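Local coordinates for Ctr9 protein (Myceliophthora thermophila, PDB 6AF0) that probably takes part in binding RNA polymerase II as a transcription elongation factor, forming through its helical-repeat part a ternary complex with Paf1 and Cdc73, at residues Leu476-Ala480 and Cys494-Val498; Gly585-Glu589 and Glu599-Gln603; Val635-Tyr639 and Gly650-Trp654. One frame throughout, in Å; residues are numbered along the deposited sequence.

In the fold
The three contacts illustrate how a solenoid of TPR type is built: a helix, a short turn and a second helix running back against the first, repeated along the chain. Contact 1 joins helices 473-484 and 488-504, contact 2 helices 573-591 and 594-607, contact 3 helices 630-641 and 646-662, each closing before the next opens. Their centres lie 28 Å apart between contacts 1 and 2, 19 Å between contacts 2 and 3 and 38 Å between contacts 1 and 3, and none touches another. Helix 612-625 bridges contacts 2 and 3, packing on both, while the Paf1 chain reaches residues of all three hairpins, in keeping with the complex in which the solenoid is found.

Contact 1 (Leu476-Ala480 and Cys494-Val498); sequences LLNLA and CLQQV
An antiparallel helical hairpin, the building unit of TPR-like solenoids, can be closed largely by apolar packing, as between these segments of helices 473-484 and 488-504. Both segments are alpha-helical throughout, with A480 N bonded to L476 O at 2.8 Å and V498 N to C494 O at 3.0 Å. Their local axes approach to 9.1 Å, with 157° between N-to-C directions and a signed crossing angle of -157°. The register is set by A480 and C494, whose CA atoms are 5.7 Å apart; the small methyl and thiol side chains allow this close approach.

C494 (chi1 m) points toward the first helix: its CB lies 3.9 Å from A480 CB and 3.8 Å from L476 O, while its SG reaches L479 CD2 at 4.2 Å. L495, in the m,t rotamer, leaves its backbone sideways but swings CD2 inward, to 3.6 Å from A480 CB and 4.1 Å from L477 CD2; beyond the pair it also packs on L533 and I537 of helix 531-543 and on an apolar side chain of the Paf1 chain. Q496 faces elsewhere, touching Y541. Q497 borders the interface, its OE1 4.1 Å from L476 CD2, and R459 of helix 445-463 lies against both residues. V498 (chi1 t), one turn after C494, packs on L476 and L477, both in the m,t rotamer: CG1 lies 3.8 Å from L477 CD2, while CG2, also near that methyl, sits 3.4 Å from L476 CB.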
loop_
_atom_site.group_PDB
_atom_site.type_symbol
_atom_site.label_atom_id
_atom_site.label_comp_id
_atom_site.label_asym_id
_atom_site.label_seq_id
_atom_site.Cartn_x
_atom_site.Cartn_y
_atom_site.Cartn_z
ATOM N N LEU A 476 3.342 2.056 9.465
ATOM C CA LEU A 476 2.978 0.974 10.385
ATOM C C LEU A 476 1.720 1.291 11.204
ATOM O O LEU A 476 0.856 0.433 11.399
ATOM C CB LEU A 476 4.142 0.680 11.333
ATOM C CG LEU A 476 5.293 -0.119 10.734
ATOM C CD1 LEU A 476 6.527 0.001 11.612
ATOM C CD2 LEU A 476 4.885 -1.573 10.541
ATOM N N LEU A 477 1.634 2.525 11.675
ATOM C CA LEU A 477 0.503 2.980 12.459
ATOM C C LEU A 477 -0.793 2.993 11.671
ATOM O O LEU A 477 -1.836 2.578 12.166
ATOM C CB LEU A 477 0.763 4.389 12.967
ATOM C CG LEU A 477 1.963 4.557 13.887
ATOM C CD1 LEU A 477 2.031 6.016 14.327
ATOM C CD2 LEU A 477 1.875 3.614 15.084
ATOM N N ASN A 478 -0.724 3.511 10.457
ATOM C CA ASN A 478 -1.872 3.529 9.566
ATOM C C ASN A 478 -2.337 2.101 9.303
ATOM O O ASN A 478 -3.501 1.747 9.513
ATOM C CB ASN A 478 -1.510 4.245 8.251
ATOM C CG ASN A 478 -1.480 5.764 8.397
ATOM O OD1 ASN A 478 -1.920 6.331 9.410
ATOM N ND2 ASN A 478 -0.990 6.433 7.372
ATOM N N LEU A 479 -1.388 1.284 8.887
ATOM C CA LEU A 479 -1.629 -0.105 8.587
ATOM C C LEU A 479 -2.190 -0.852 9.790
ATOM O O LEU A 479 -2.901 -1.843 9.641
ATOM C CB LEU A 479 -0.311 -0.742 8.167
ATOM C CG LEU A 479 -0.397 -1.994 7.317
ATOM C CD1 LEU A 479 -1.045 -1.664 5.987
ATOM C CD2 LEU A 479 1.005 -2.542 7.107
ATOM N N ALA A 480 -1.826 -0.394 10.983
ATOM C CA ALA A 480 -2.336 -0.976 12.219
ATOM C C ALA A 480 -3.792 -0.643 12.392
ATOM O O ALA A 480 -4.591 -1.505 12.737
ATOM C CB ALA A 480 -1.552 -0.471 13.413
ATOM N N CYS A 494 1.981 -5.212 13.878
ATOM C CA CYS A 494 2.387 -3.871 13.456
ATOM C C CYS A 494 2.839 -3.048 14.652
ATOM O O CYS A 494 3.939 -2.520 14.660
ATOM C CB CYS A 494 1.238 -3.131 12.752
ATOM S SG CYS A 494 0.797 -3.702 11.087
ATOM N N LEU A 495 1.985 -2.956 15.665
ATOM C CA LEU A 495 2.256 -2.112 16.832
ATOM C C LEU A 495 3.396 -2.654 17.648
ATOM O O LEU A 495 4.066 -1.895 18.331
ATOM C CB LEU A 495 1.012 -1.966 17.715
ATOM C CG LEU A 495 -0.158 -1.153 17.153
ATOM C CD1 LEU A 495 -1.141 -0.808 18.256
ATOM C CD2 LEU A 495 0.322 0.124 16.470
ATOM N N GLN A 496 3.610 -3.964 17.582
ATOM C CA GLN A 496 4.795 -4.569 18.188
ATOM C C GLN A 496 6.113 -4.120 17.533
ATOM O O GLN A 496 7.105 -3.881 18.224
ATOM C CB GLN A 496 4.685 -6.078 18.163
ATOM C CG GLN A 496 3.581 -6.618 19.041
ATOM C CD GLN A 496 3.308 -8.085 18.779
ATOM O OE1 GLN A 496 3.903 -8.689 17.893
ATOM N NE2 GLN A 496 2.406 -8.669 19.546
ATOM N N GLN A 497 6.115 -4.002 16.215
ATOM C CA GLN A 497 7.303 -3.532 15.493
ATOM C C GLN A 497 7.472 -2.014 15.617
ATOM O O GLN A 497 8.574 -1.482 15.455
ATOM C CB GLN A 497 7.239 -3.903 14.014
ATOM C CG GLN A 497 6.684 -5.292 13.725
ATOM C CD GLN A 497 6.551 -5.557 12.242
ATOM O OE1 GLN A 497 7.179 -4.887 11.420
ATOM N NE2 GLN A 497 5.719 -6.528 11.889
ATOM N N VAL A 498 6.377 -1.312 15.879
ATOM C CA VAL A 498 6.447 0.115 16.167
ATOM C C VAL A 498 7.005 0.283 17.568
ATOM O O VAL A 498 7.704 1.250 17.845
ATOM C CB VAL A 498 5.070 0.795 16.088
ATOM C CG1 VAL A 498 5.160 2.276 16.466
ATOM C CG2 VAL A 498 4.483 0.637 14.695
#

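Contact 2 (Gly585-Glu589 and Glu599-Gln603); sequences GRSYE and ETYEQ
Y601 (chi1 m) reaches across G585 of the partner helix, setting its OH 3.4 Å from G585 C and 3.6 Å from R586 CD. Y601 OH donates a very short, 2.4 Å hydrogen bond to E589 OE1; E589 OE2 forms a salt bridge with R617 of helix 612-625. Both segments are alpha-helical and antiparallel, with local axes 9.6 Å apart and at 165° (signed crossing -165°). G585 and T600 set the register, CA atoms 5.6 Å apart, with G585 CA 3.2 Å from T600 OG1. A CB on G585 would collide with Y601 CE1 and T600 OG1. T600 (chi1 p) bonds through OG1 to A597 O and presents CG2 to the edge of the Y588 ring, 3.4 Å from CE2. R586 hydrogen-bonds through NE and NH2 to the Paf1 backbone, and R586 NH1 makes a long, charge-only salt bridge with E589 OE1 at 3.6 Å. Such a small residue covered by an aromatic one is familiar packing in a tetratricopeptide repeat hairpin, consistent with the TPR predicted here.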
loop_
_atom_site.group_PDB
_atom_site.type_symbol
_atom_site.label_atom_id
_atom_site.label_comp_id
_atom_site.label_asym_id
_atom_site.label_seq_id
_atom_site.Cartn_x
_atom_site.Cartn_y
_atom_site.Cartn_z
ATOM N N GLY A 585 -8.840 -1.068 34.658
ATOM C CA GLY A 585 -9.898 -1.670 35.479
ATOM C C GLY A 585 -10.589 -2.803 34.760
ATOM O O GLY A 585 -10.847 -3.876 35.330
ATOM N N ARG A 586 -10.864 -2.548 33.486
ATOM C CA ARG A 586 -11.429 -3.544 32.592
ATOM C C ARG A 586 -10.546 -4.766 32.441
ATOM O O ARG A 586 -11.045 -5.871 32.336
ATOM C CB ARG A 586 -11.655 -2.933 31.210
ATOM C CG ARG A 586 -12.578 -3.751 30.324
ATOM C CD ARG A 586 -13.992 -3.694 30.832
ATOM N NE ARG A 586 -14.835 -4.681 30.185
ATOM C CZ ARG A 586 -14.985 -5.926 30.599
ATOM N NH1 ARG A 586 -14.333 -6.362 31.659
ATOM N NH2 ARG A 586 -15.806 -6.729 29.952
ATOM N N SER A 587 -9.240 -4.542 32.394
ATOM C CA SER A 587 -8.266 -5.607 32.240
ATOM C C SER A 587 -8.201 -6.433 33.498
ATOM O O SER A 587 -8.219 -7.659 33.435
ATOM C CB SER A 587 -6.883 -5.038 31.933
ATOM O OG SER A 587 -6.018 -6.071 31.521
ATOM N N TYR A 588 -8.130 -5.757 34.639
ATOM C CA TYR A 588 -8.219 -6.426 35.960
ATOM C C TYR A 588 -9.458 -7.294 36.032
ATOM O O TYR A 588 -9.425 -8.456 36.374
ATOM C CB TYR A 588 -8.294 -5.396 37.097
ATOM C CG TYR A 588 -6.976 -4.763 37.511
ATOM C CD1 TYR A 588 -5.801 -5.517 37.572
ATOM C CD2 TYR A 588 -6.905 -3.421 37.878
ATOM C CE1 TYR A 588 -4.593 -4.949 37.959
ATOM C CE2 TYR A 588 -5.697 -2.848 38.269
ATOM C CZ TYR A 588 -4.547 -3.618 38.314
ATOM O OH TYR A 588 -3.349 -3.065 38.704
ATOM N N GLU A 589 -10.571 -6.695 35.699
ATOM C CA GLU A 589 -11.813 -7.417 35.600
ATOM C C GLU A 589 -11.740 -8.671 34.717
ATOM O O GLU A 589 -12.259 -9.730 35.087
ATOM C CB GLU A 589 -12.836 -6.488 34.999
ATOM C CG GLU A 589 -14.156 -6.548 35.685
ATOM C CD GLU A 589 -15.118 -5.608 35.048
ATOM O OE1 GLU A 589 -14.731 -4.451 34.741
ATOM O OE2 GLU A 589 -16.256 -6.054 34.841
ATOM N N GLU A 599 -11.596 -1.114 42.830
ATOM C CA GLU A 599 -10.893 0.025 43.432
ATOM C C GLU A 599 -10.328 0.982 42.361
ATOM O O GLU A 599 -10.315 2.192 42.541
ATOM C CB GLU A 599 -9.814 -0.437 44.437
ATOM C CG GLU A 599 -8.383 -0.503 43.907
ATOM C CD GLU A 599 -7.363 -0.882 44.979
ATOM O OE1 GLU A 599 -7.766 -1.477 46.003
ATOM O OE2 GLU A 599 -6.152 -0.596 44.801
ATOM N N THR A 600 -9.892 0.442 41.234
ATOM C CA THR A 600 -9.349 1.301 40.184
ATOM C C THR A 600 -10.458 2.114 39.518
ATOM O O THR A 600 -10.284 3.310 39.278
ATOM C CB THR A 600 -8.580 0.522 39.094
ATOM O OG1 THR A 600 -9.497 -0.167 38.258
ATOM C CG2 THR A 600 -7.613 -0.475 39.678
ATOM N N TYR A 601 -11.580 1.453 39.210
ATOM C CA TYR A 601 -12.775 2.134 38.701
ATOM C C TYR A 601 -13.181 3.242 39.657
ATOM O O TYR A 601 -13.365 4.387 39.262
ATOM C CB TYR A 601 -13.948 1.165 38.559
ATOM C CG TYR A 601 -13.911 0.245 37.354
ATOM C CD1 TYR A 601 -13.314 0.623 36.158
ATOM C CD2 TYR A 601 -14.541 -0.996 37.394
ATOM C CE1 TYR A 601 -13.305 -0.232 35.065
ATOM C CE2 TYR A 601 -14.542 -1.836 36.302
ATOM C CZ TYR A 601 -13.918 -1.457 35.159
ATOM O OH TYR A 601 -13.928 -2.329 34.118
ATOM N N GLU A 602 -13.281 2.888 40.929
ATOM C CA GLU A 602 -13.616 3.839 41.969
ATOM C C GLU A 602 -12.647 5.015 42.071
ATOM O O GLU A 602 -13.084 6.149 42.184
ATOM C CB GLU A 602 -13.685 3.127 43.310
ATOM C CG GLU A 602 -14.743 2.044 43.346
ATOM C CD GLU A 602 -15.323 1.842 44.719
ATOM O OE1 GLU A 602 -14.579 1.415 45.638
ATOM O OE2 GLU A 602 -16.536 2.116 44.855
ATOM N N GLN A 603 -11.344 4.751 42.025
ATOM C CA GLN A 603 -10.347 5.817 42.113
ATOM C C GLN A 603 -10.466 6.747 40.930
ATOM O O GLN A 603 -10.408 7.954 41.071
ATOM C CB GLN A 603 -8.939 5.249 42.162
ATOM C CG GLN A 603 -7.862 6.314 42.327
ATOM C CD GLN A 603 -7.411 6.960 41.019
ATOM O OE1 GLN A 603 -7.866 6.593 39.925
ATOM N NE2 GLN A 603 -6.501 7.929 41.130
#

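Contact 3 (Val635-Tyr639 and Gly650-Trp654); sequences VAKLY and GLYGW
A helical hairpin of the solenoid can also be held by an aromatic stack, as between helices 630-641 and 646-662. Both segments are regular alpha-helix, with Y639 N bonded to V635 O at 2.7 Å and W654 N to G650 O at 2.8 Å. They run antiparallel but splayed, at 143° between directions (signed crossing -143°) and 10.2 Å between local axes; the nearest CA atoms, V635 and Y652, are 6.6 Å apart.

V635 (chi1 t) points toward the second helix and places CG1 3.8 Å from Y652 CD1, at the ring edge, and 4.4 Å from L651 CG; it also packs on L623 of helix 612-625. A636 contributes backbone, its CA 4.3 Å from Y652 CE1. L638 turns to A619 of that same helix 612-625. Y639, one turn after V635, supplies the aromatic stack. With chi1 t on both tyrosines, the Y639 and Y652 rings lie face to face, centroids 4.1 Å apart and planes at 9°. Y677 meets Y652 edge-to-face, extending the aromatic cluster. The stack is reinforced by a CH-pi contact, with Y639 CB 4.1 Å from the Y652 ring centroid, while Y639 CD2 rests 3.7 Å from Y652 CG.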
loop_
_atom_site.group_PDB
_atom_site.type_symbol
_atom_site.label_atom_id
_atom_site.label_comp_id
_atom_site.label_asym_id
_atom_site.label_seq_id
_atom_site.Cartn_x
_atom_site.Cartn_y
_atom_site.Cartn_z
ATOM N N VAL A 635 -28.014 -0.859 39.405
ATOM C CA VAL A 635 -28.388 -0.692 37.983
ATOM C C VAL A 635 -29.556 0.267 37.842
ATOM O O VAL A 635 -29.595 1.065 36.914
ATOM C CB VAL A 635 -28.830 -1.990 37.259
ATOM C CG1 VAL A 635 -28.580 -1.865 35.773
ATOM C CG2 VAL A 635 -28.108 -3.208 37.753
ATOM N N ALA A 636 -30.530 0.151 38.739
ATOM C CA ALA A 636 -31.654 1.077 38.771
ATOM C C ALA A 636 -31.093 2.495 38.848
ATOM O O ALA A 636 -31.382 3.351 37.996
ATOM C CB ALA A 636 -32.547 0.784 39.969
ATOM N N LYS A 637 -30.245 2.699 39.858
ATOM C CA LYS A 637 -29.615 3.985 40.141
ATOM C C LYS A 637 -28.916 4.511 38.895
ATOM O O LYS A 637 -29.053 5.684 38.560
ATOM C CB LYS A 637 -28.645 3.827 41.325
ATOM C CG LYS A 637 -28.021 5.111 41.842
ATOM C CD LYS A 637 -27.226 4.855 43.130
ATOM C CE LYS A 637 -26.299 6.006 43.537
ATOM N NZ LYS A 637 -25.584 6.636 42.389
ATOM N N LEU A 638 -28.225 3.617 38.186
ATOM C CA LEU A 638 -27.481 3.949 36.952
ATOM C C LEU A 638 -28.372 4.247 35.765
ATOM O O LEU A 638 -28.047 5.076 34.926
ATOM C CB LEU A 638 -26.589 2.784 36.535
ATOM C CG LEU A 638 -25.286 3.143 35.815
ATOM C CD1 LEU A 638 -24.574 1.868 35.466
ATOM C CD2 LEU A 638 -25.433 3.975 34.554
ATOM N N TYR A 639 -29.467 3.510 35.672
ATOM C CA TYR A 639 -30.486 3.781 34.686
ATOM C C TYR A 639 -31.134 5.156 34.937
ATOM O O TYR A 639 -31.328 5.942 34.001
ATOM C CB TYR A 639 -31.540 2.688 34.735
ATOM C CG TYR A 639 -32.543 2.809 33.624
ATOM C CD1 TYR A 639 -33.877 3.156 33.882
ATOM C CD2 TYR A 639 -32.158 2.608 32.321
ATOM C CE1 TYR A 639 -34.800 3.275 32.857
ATOM C CE2 TYR A 639 -33.059 2.716 31.302
ATOM C CZ TYR A 639 -34.383 3.049 31.560
ATOM O OH TYR A 639 -35.270 3.160 30.505
ATOM N N GLY A 650 -28.384 -1.143 27.295
ATOM C CA GLY A 650 -28.227 -2.573 27.036
ATOM C C GLY A 650 -28.115 -3.378 28.315
ATOM O O GLY A 650 -28.774 -4.416 28.459
ATOM N N LEU A 651 -27.293 -2.884 29.242
ATOM C CA LEU A 651 -27.084 -3.546 30.521
ATOM C C LEU A 651 -28.392 -3.689 31.302
ATOM O O LEU A 651 -28.709 -4.752 31.853
ATOM C CB LEU A 651 -26.054 -2.795 31.363
ATOM C CG LEU A 651 -25.844 -3.450 32.738
ATOM C CD1 LEU A 651 -25.382 -4.896 32.629
ATOM C CD2 LEU A 651 -24.854 -2.664 33.578
ATOM N N TYR A 652 -29.143 -2.604 31.341
ATOM C CA TYR A 652 -30.438 -2.611 32.007
ATOM C C TYR A 652 -31.382 -3.610 31.354
ATOM O O TYR A 652 -32.075 -4.342 32.037
ATOM C CB TYR A 652 -31.070 -1.210 32.006
ATOM C CG TYR A 652 -32.241 -1.070 32.972
ATOM C CD1 TYR A 652 -32.042 -1.098 34.349
ATOM C CD2 TYR A 652 -33.545 -0.915 32.500
ATOM C CE1 TYR A 652 -33.103 -0.973 35.229
ATOM C CE2 TYR A 652 -34.616 -0.802 33.372
ATOM C CZ TYR A 652 -34.394 -0.829 34.734
ATOM O OH TYR A 652 -35.468 -0.701 35.595
ATOM N N GLY A 653 -31.410 -3.633 30.033
ATOM C CA GLY A 653 -32.198 -4.623 29.323
ATOM C C GLY A 653 -31.747 -6.045 29.629
ATOM O O GLY A 653 -32.574 -6.947 29.803
ATOM N N TRP A 654 -30.431 -6.244 29.693
ATOM C CA TRP A 654 -29.868 -7.534 30.046
ATOM C C TRP A 654 -30.343 -7.958 31.415
ATOM O O TRP A 654 -30.686 -9.107 31.622
ATOM C CB TRP A 654 -28.358 -7.457 30.064
ATOM C CG TRP A 654 -27.689 -8.712 30.503
ATOM C CD1 TRP A 654 -27.415 -9.800 29.740
ATOM C CD2 TRP A 654 -27.182 -8.991 31.804
ATOM N NE1 TRP A 654 -26.776 -10.752 30.490
ATOM C CE2 TRP A 654 -26.619 -10.281 31.766
ATOM C CE3 TRP A 654 -27.151 -8.277 33.001
ATOM C CZ2 TRP A 654 -26.024 -10.876 32.877
ATOM C CZ3 TRP A 654 -26.543 -8.870 34.110
ATOM C CH2 TRP A 654 -25.993 -10.154 34.034
#